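Local coordinates for protein cytochrome c-552 (Thiobacillus ferrooxidans, PDB 1H1O) that carries electrons in the periplasm as a high-potential cytochrome c with two haem groups, at residues H53-E61 with Q146-R156. Residues are numbered along the deposited sequence; the frame is centred on the assembly and turned at random.
Sequences HSRADQNGE and QQLTYFHNGTR. With ZN (zinc ion), chain H; HEM (protoporphyrin IX containing Fe), chain D.
The hydroxyl of Tyr-150 is held by two partners: Asn-59 N donates to OH over 3.0 Å, with an N-H...O angle of 159°, and a water that also donates a weak bond to Gln-58 OE1 lies 2.5 Å from the same oxygen. A tyrosine suits this place because its ring is as useful as its hydroxyl. Asp-57 CB sits over one face, 3.4 Å from the ring centroid in a CH-pi contact, while Gln-146 OE1 covers the opposite face. With CG between its backbone N and carbonyl carbon (chi1 49°), Asp-57 brings its carboxylate over the ring, nearly parallel to it, and OD1 back to cap helix 58-63 by accepting from Gly-60 N at 3.0 Å. A phenylalanine in place of Tyr-150 would probably keep the face packing but leave Asn-59 N without its acceptor at the start of that helix. The contact joins the two cytochrome c domains of this dihaem c4 protein, where haem propionates approach the interface. Here Arg-55 and Arg-156 stack their guanidinium groups, centres 3.4 Å apart and planes at 18°. Arginine suits both places because each guanidinium can stack by its face and still give its N-H groups to propionate: Arg-55 NH2 donates to HEM O2A at 2.6 Å, near the guanidinium plane, and Arg-156 NH2 bonds to a propionate of the other haem and to Tyr-42 OH. Extended from CG to NE, Arg-156 reaches past Asp-57, and Phe-151 CZ lies over its guanidinium's opposite face, toward the rim. A water accepts from Ala-56 N and donates to Thr-155 O at 2.7 Å, bridging the two backbones.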
loop_
_atom_site.group_PDB
_atom_site.type_symbol
_atom_site.label_atom_id
_atom_site.label_comp_id
_atom_site.label_asym_id
_atom_site.label_seq_id
_atom_site.Cartn_x
_atom_site.Cartn_y
_atom_site.Cartn_z
ATOM N N HIS A 53 16.390 1.616 6.313
ATOM C CA HIS A 53 16.339 2.547 5.194
ATOM C C HIS A 53 16.310 1.909 3.812
ATOM O O HIS A 53 16.516 2.608 2.818
ATOM C CB HIS A 53 17.517 3.518 5.254
ATOM C CG HIS A 53 17.539 4.373 6.481
ATOM N ND1 HIS A 53 18.447 5.395 6.658
ATOM C CD2 HIS A 53 16.770 4.355 7.597
ATOM C CE1 HIS A 53 18.237 5.969 7.829
ATOM N NE2 HIS A 53 17.226 5.357 8.419
ATOM N N SER A 54 16.065 0.601 3.729
ATOM C CA SER A 54 16.010 -0.033 2.414
ATOM C C SER A 54 14.837 0.560 1.619
ATOM O O SER A 54 14.924 0.697 0.397
ATOM C CB SER A 54 15.903 -1.565 2.528
ATOM O OG SER A 54 14.826 -1.980 3.343
ATOM N N ARG A 55 13.736 0.902 2.287
ATOM C CA ARG A 55 12.649 1.549 1.552
ATOM C C ARG A 55 12.960 3.020 1.732
ATOM O O ARG A 55 12.769 3.578 2.811
ATOM C CB ARG A 55 11.250 1.274 2.113
ATOM C CG ARG A 55 10.220 1.625 1.032
ATOM C CD ARG A 55 8.916 2.254 1.496
ATOM N NE ARG A 55 7.929 1.265 1.881
ATOM C CZ ARG A 55 6.616 1.403 1.725
ATOM N NH1 ARG A 55 6.104 2.498 1.176
ATOM N NH2 ARG A 55 5.813 0.432 2.139
ATOM N N ALA A 56 13.437 3.647 0.670
ATOM C CA ALA A 56 13.835 5.034 0.748
ATOM C C ALA A 56 13.022 6.006 -0.082
ATOM O O ALA A 56 13.533 7.054 -0.464
ATOM C CB ALA A 56 15.326 5.149 0.378
ATOM N N ASP A 57 11.774 5.682 -0.399
ATOM C CA ASP A 57 10.996 6.650 -1.159
ATOM C C ASP A 57 10.789 7.858 -0.237
ATOM O O ASP A 57 10.778 7.721 0.981
ATOM C CB ASP A 57 9.650 6.061 -1.588
ATOM C CG ASP A 57 8.918 5.392 -0.449
ATOM O OD1 ASP A 57 8.398 6.098 0.439
ATOM O OD2 ASP A 57 8.870 4.152 -0.445
ATOM N N GLN A 58 10.632 9.032 -0.830
ATOM C CA GLN A 58 10.460 10.278 -0.087
ATOM C C GLN A 58 9.594 10.261 1.169
ATOM O O GLN A 58 10.091 10.563 2.246
ATOM C CB GLN A 58 9.933 11.359 -1.015
ATOM C CG GLN A 58 10.132 12.744 -0.473
ATOM C CD GLN A 58 9.474 13.773 -1.342
ATOM O OE1 GLN A 58 8.292 14.068 -1.177
ATOM N NE2 GLN A 58 10.224 14.313 -2.293
ATOM N N ASN A 59 8.310 9.929 1.042
ATOM C CA ASN A 59 7.436 9.915 2.212
ATOM C C ASN A 59 7.912 8.946 3.273
ATOM O O ASN A 59 7.714 9.174 4.479
ATOM C CB ASN A 59 5.989 9.588 1.821
ATOM C CG ASN A 59 5.334 10.712 1.040
ATOM O OD1 ASN A 59 5.876 11.815 0.960
ATOM N ND2 ASN A 59 4.169 10.442 0.461
ATOM N N GLY A 60 8.550 7.868 2.830
ATOM C CA GLY A 60 9.048 6.874 3.765
ATOM C C GLY A 60 10.192 7.434 4.584
ATOM O O GLY A 60 10.273 7.221 5.796
ATOM N N GLU A 61 11.084 8.158 3.919
ATOM C CA GLU A 61 12.214 8.743 4.613
ATOM C C GLU A 61 11.709 9.765 5.627
ATOM O O GLU A 61 12.058 9.717 6.811
ATOM C CB GLU A 61 13.146 9.426 3.617
ATOM C CG GLU A 61 14.401 9.997 4.252
ATOM C CD GLU A 61 15.351 10.586 3.221
ATOM O OE1 GLU A 61 15.257 10.177 2.043
ATOM O OE2 GLU A 61 16.198 11.440 3.577
ATOM N N GLN A 146 0.594 7.138 -5.291
ATOM C CA GLN A 146 1.912 7.562 -4.835
ATOM C C GLN A 146 2.911 6.421 -4.874
ATOM O O GLN A 146 4.063 6.601 -5.252
ATOM C CB GLN A 146 1.846 8.108 -3.411
ATOM C CG GLN A 146 3.204 8.582 -2.906
ATOM C CD GLN A 146 3.816 9.618 -3.842
ATOM O OE1 GLN A 146 4.581 9.289 -4.761
ATOM N NE2 GLN A 146 3.462 10.877 -3.626
ATOM N N GLN A 147 2.483 5.242 -4.456
ATOM C CA GLN A 147 3.398 4.120 -4.468
ATOM C C GLN A 147 3.686 3.673 -5.909
ATOM O O GLN A 147 4.804 3.325 -6.232
ATOM C CB GLN A 147 2.839 2.989 -3.616
ATOM C CG GLN A 147 2.593 3.437 -2.176
ATOM C CD GLN A 147 3.820 4.092 -1.582
ATOM O OE1 GLN A 147 3.740 5.157 -0.947
ATOM N NE2 GLN A 147 4.970 3.469 -1.790
ATOM N N LEU A 148 2.684 3.706 -6.778
ATOM C CA LEU A 148 2.918 3.315 -8.149
ATOM C C LEU A 148 3.907 4.306 -8.762
ATOM O O LEU A 148 4.753 3.944 -9.572
ATOM C CB LEU A 148 1.598 3.281 -8.921
ATOM C CG LEU A 148 0.754 2.070 -8.517
ATOM C CD1 LEU A 148 -0.579 2.097 -9.256
ATOM C CD2 LEU A 148 1.545 0.785 -8.822
ATOM N N THR A 149 3.810 5.562 -8.347
ATOM C CA THR A 149 4.714 6.586 -8.844
ATOM C C THR A 149 6.139 6.267 -8.372
ATOM O O THR A 149 7.097 6.336 -9.148
ATOM C CB THR A 149 4.291 7.956 -8.323
ATOM O OG1 THR A 149 2.946 8.209 -8.740
ATOM C CG2 THR A 149 5.202 9.059 -8.876
ATOM N N TYR A 150 6.267 5.911 -7.096
ATOM C CA TYR A 150 7.568 5.577 -6.506
ATOM C C TYR A 150 8.173 4.332 -7.169
ATOM O O TYR A 150 9.384 4.239 -7.356
ATOM C CB TYR A 150 7.414 5.314 -5.005
ATOM C CG TYR A 150 7.218 6.535 -4.120
ATOM C CD1 TYR A 150 6.484 6.430 -2.943
ATOM C CD2 TYR A 150 7.818 7.765 -4.413
ATOM C CE1 TYR A 150 6.345 7.497 -2.077
ATOM C CE2 TYR A 150 7.685 8.858 -3.543
ATOM C CZ TYR A 150 6.943 8.711 -2.371
ATOM O OH TYR A 150 6.769 9.743 -1.470
ATOM N N PHE A 151 7.322 3.369 -7.494
ATOM C CA PHE A 151 7.766 2.140 -8.145
ATOM C C PHE A 151 8.165 2.425 -9.588
ATOM O O PHE A 151 9.162 1.906 -10.087
ATOM C CB PHE A 151 6.647 1.096 -8.137
ATOM C CG PHE A 151 6.431 0.447 -6.807
ATOM C CD1 PHE A 151 7.497 -0.109 -6.111
ATOM C CD2 PHE A 151 5.156 0.311 -6.285
ATOM C CE1 PHE A 151 7.289 -0.802 -4.914
ATOM C CE2 PHE A 151 4.947 -0.388 -5.084
ATOM C CZ PHE A 151 6.015 -0.940 -4.412
ATOM N N HIS A 152 7.358 3.242 -10.250
ATOM C CA HIS A 152 7.603 3.618 -11.629
ATOM C C HIS A 152 8.863 4.466 -11.658
ATOM O O HIS A 152 9.680 4.354 -12.561
ATOM C CB HIS A 152 6.420 4.412 -12.154
ATOM C CG HIS A 152 6.524 4.747 -13.605
ATOM N ND1 HIS A 152 6.349 3.809 -14.602
ATOM C CD2 HIS A 152 6.822 5.910 -14.228
ATOM C CE1 HIS A 152 6.533 4.384 -15.777
ATOM N NE2 HIS A 152 6.821 5.658 -15.576
ATOM N N ASN A 153 9.012 5.308 -10.642
ATOM C CA ASN A 153 10.180 6.174 -10.492
ATOM C C ASN A 153 11.437 5.405 -10.157
ATOM O O ASN A 153 12.527 5.780 -10.575
ATOM C CB ASN A 153 9.970 7.171 -9.345
ATOM C CG ASN A 153 9.249 8.403 -9.781
ATOM O OD1 ASN A 153 8.858 9.235 -8.955
ATOM N ND2 ASN A 153 9.072 8.548 -11.098
ATOM N N GLY A 154 11.280 4.356 -9.360
ATOM C CA GLY A 154 12.431 3.588 -8.918
ATOM C C GLY A 154 12.856 4.103 -7.546
ATOM O O GLY A 154 13.798 3.593 -6.935
ATOM N N THR A 155 12.156 5.114 -7.036
ATOM C CA THR A 155 12.523 5.652 -5.732
ATOM C C THR A 155 12.124 4.685 -4.611
ATOM O O THR A 155 12.724 4.685 -3.530
ATOM C CB THR A 155 11.951 7.079 -5.544
ATOM O OG1 THR A 155 10.541 7.090 -5.801
ATOM C CG2 THR A 155 12.626 8.023 -6.539
ATOM N N ARG A 156 11.101 3.871 -4.859
ATOM C CA ARG A 156 10.757 2.838 -3.907
ATOM C C ARG A 156 11.311 1.624 -4.637
ATOM O O ARG A 156 10.793 1.222 -5.685
ATOM C CB ARG A 156 9.255 2.680 -3.693
ATOM C CG ARG A 156 8.989 1.532 -2.725
ATOM C CD ARG A 156 7.540 1.403 -2.330
ATOM N NE ARG A 156 7.316 0.129 -1.663
ATOM C CZ ARG A 156 6.156 -0.255 -1.150
ATOM N NH1 ARG A 156 5.105 0.552 -1.213
ATOM N NH2 ARG A 156 6.042 -1.462 -0.605
HETATM ZN ZN ZN H . 7.818 7.167 -16.990
HETATM C CHA HEM D . 3.661 3.908 5.888
HETATM C CHB HEM D . 3.835 1.455 10.011
HETATM C CHC HEM D . 3.846 5.618 12.440
HETATM C CHD HEM D . 3.558 8.053 8.367
HETATM C C1A HEM D . 3.709 2.849 6.796
HETATM C C2A HEM D . 3.764 1.443 6.452
HETATM C C3A HEM D . 3.808 0.747 7.623
HETATM C C4A HEM D . 3.783 1.747 8.670
HETATM C CMA HEM D . 3.881 -0.740 7.862
HETATM C CAA HEM D . 3.774 0.891 5.047
HETATM C CBA HEM D . 2.365 0.496 4.549
HETATM C CGA HEM D . 2.313 0.001 3.225
HETATM O O1A HEM D . 1.134 -0.155 2.747
HETATM O O2A HEM D . 3.319 -0.269 2.537
HETATM C C1B HEM D . 3.853 2.388 11.030
HETATM C C2B HEM D . 3.955 2.026 12.423
HETATM C C3B HEM D . 3.989 3.199 13.117
HETATM C C4B HEM D . 3.869 4.263 12.134
HETATM C CMB HEM D . 4.032 0.594 12.920
HETATM C CAB HEM D . 4.131 3.432 14.599
HETATM C CBB HEM D . 5.451 2.897 15.218
HETATM C C1C HEM D . 3.756 6.647 11.554
HETATM C C2C HEM D . 3.742 8.044 11.912
HETATM C C3C HEM D . 3.669 8.719 10.737
HETATM C C4C HEM D . 3.626 7.751 9.700
HETATM C CMC HEM D . 3.814 8.535 13.333
HETATM C CAC HEM D . 3.648 10.235 10.476
HETATM C CBC HEM D . 4.870 10.990 11.080
HETATM C C1D HEM D . 3.553 7.140 7.323
HETATM C C2D HEM D . 3.520 7.527 5.926
HETATM C C3D HEM D . 3.577 6.369 5.243
HETATM C C4D HEM D . 3.608 5.277 6.215
HETATM C CMD HEM D . 3.467 8.955 5.438
HETATM C CAD HEM D . 3.635 6.147 3.770
HETATM C CBD HEM D . 5.170 6.494 3.396
HETATM C CGD HEM D . 5.682 5.933 2.217
HETATM O O1D HEM D . 5.128 6.201 1.134
HETATM O O2D HEM D . 6.715 5.203 2.223
HETATM N NA HEM D . 3.721 3.020 8.143
HETATM N NB HEM D . 3.800 3.758 10.857
HETATM N NC HEM D . 3.679 6.486 10.183
HETATM N ND HEM D . 3.602 5.779 7.476
HETATM FE FE HEM D . 3.670 4.774 9.164
HETATM O O HOH W 1 13.664 2.836 -1.796
HETATM O O HOH W 2 10.742 9.498 -3.468
HETATM O O HOH W 3 6.880 12.044 -2.477
HETATM O O HOH W 4 3.024 12.702 -1.735
#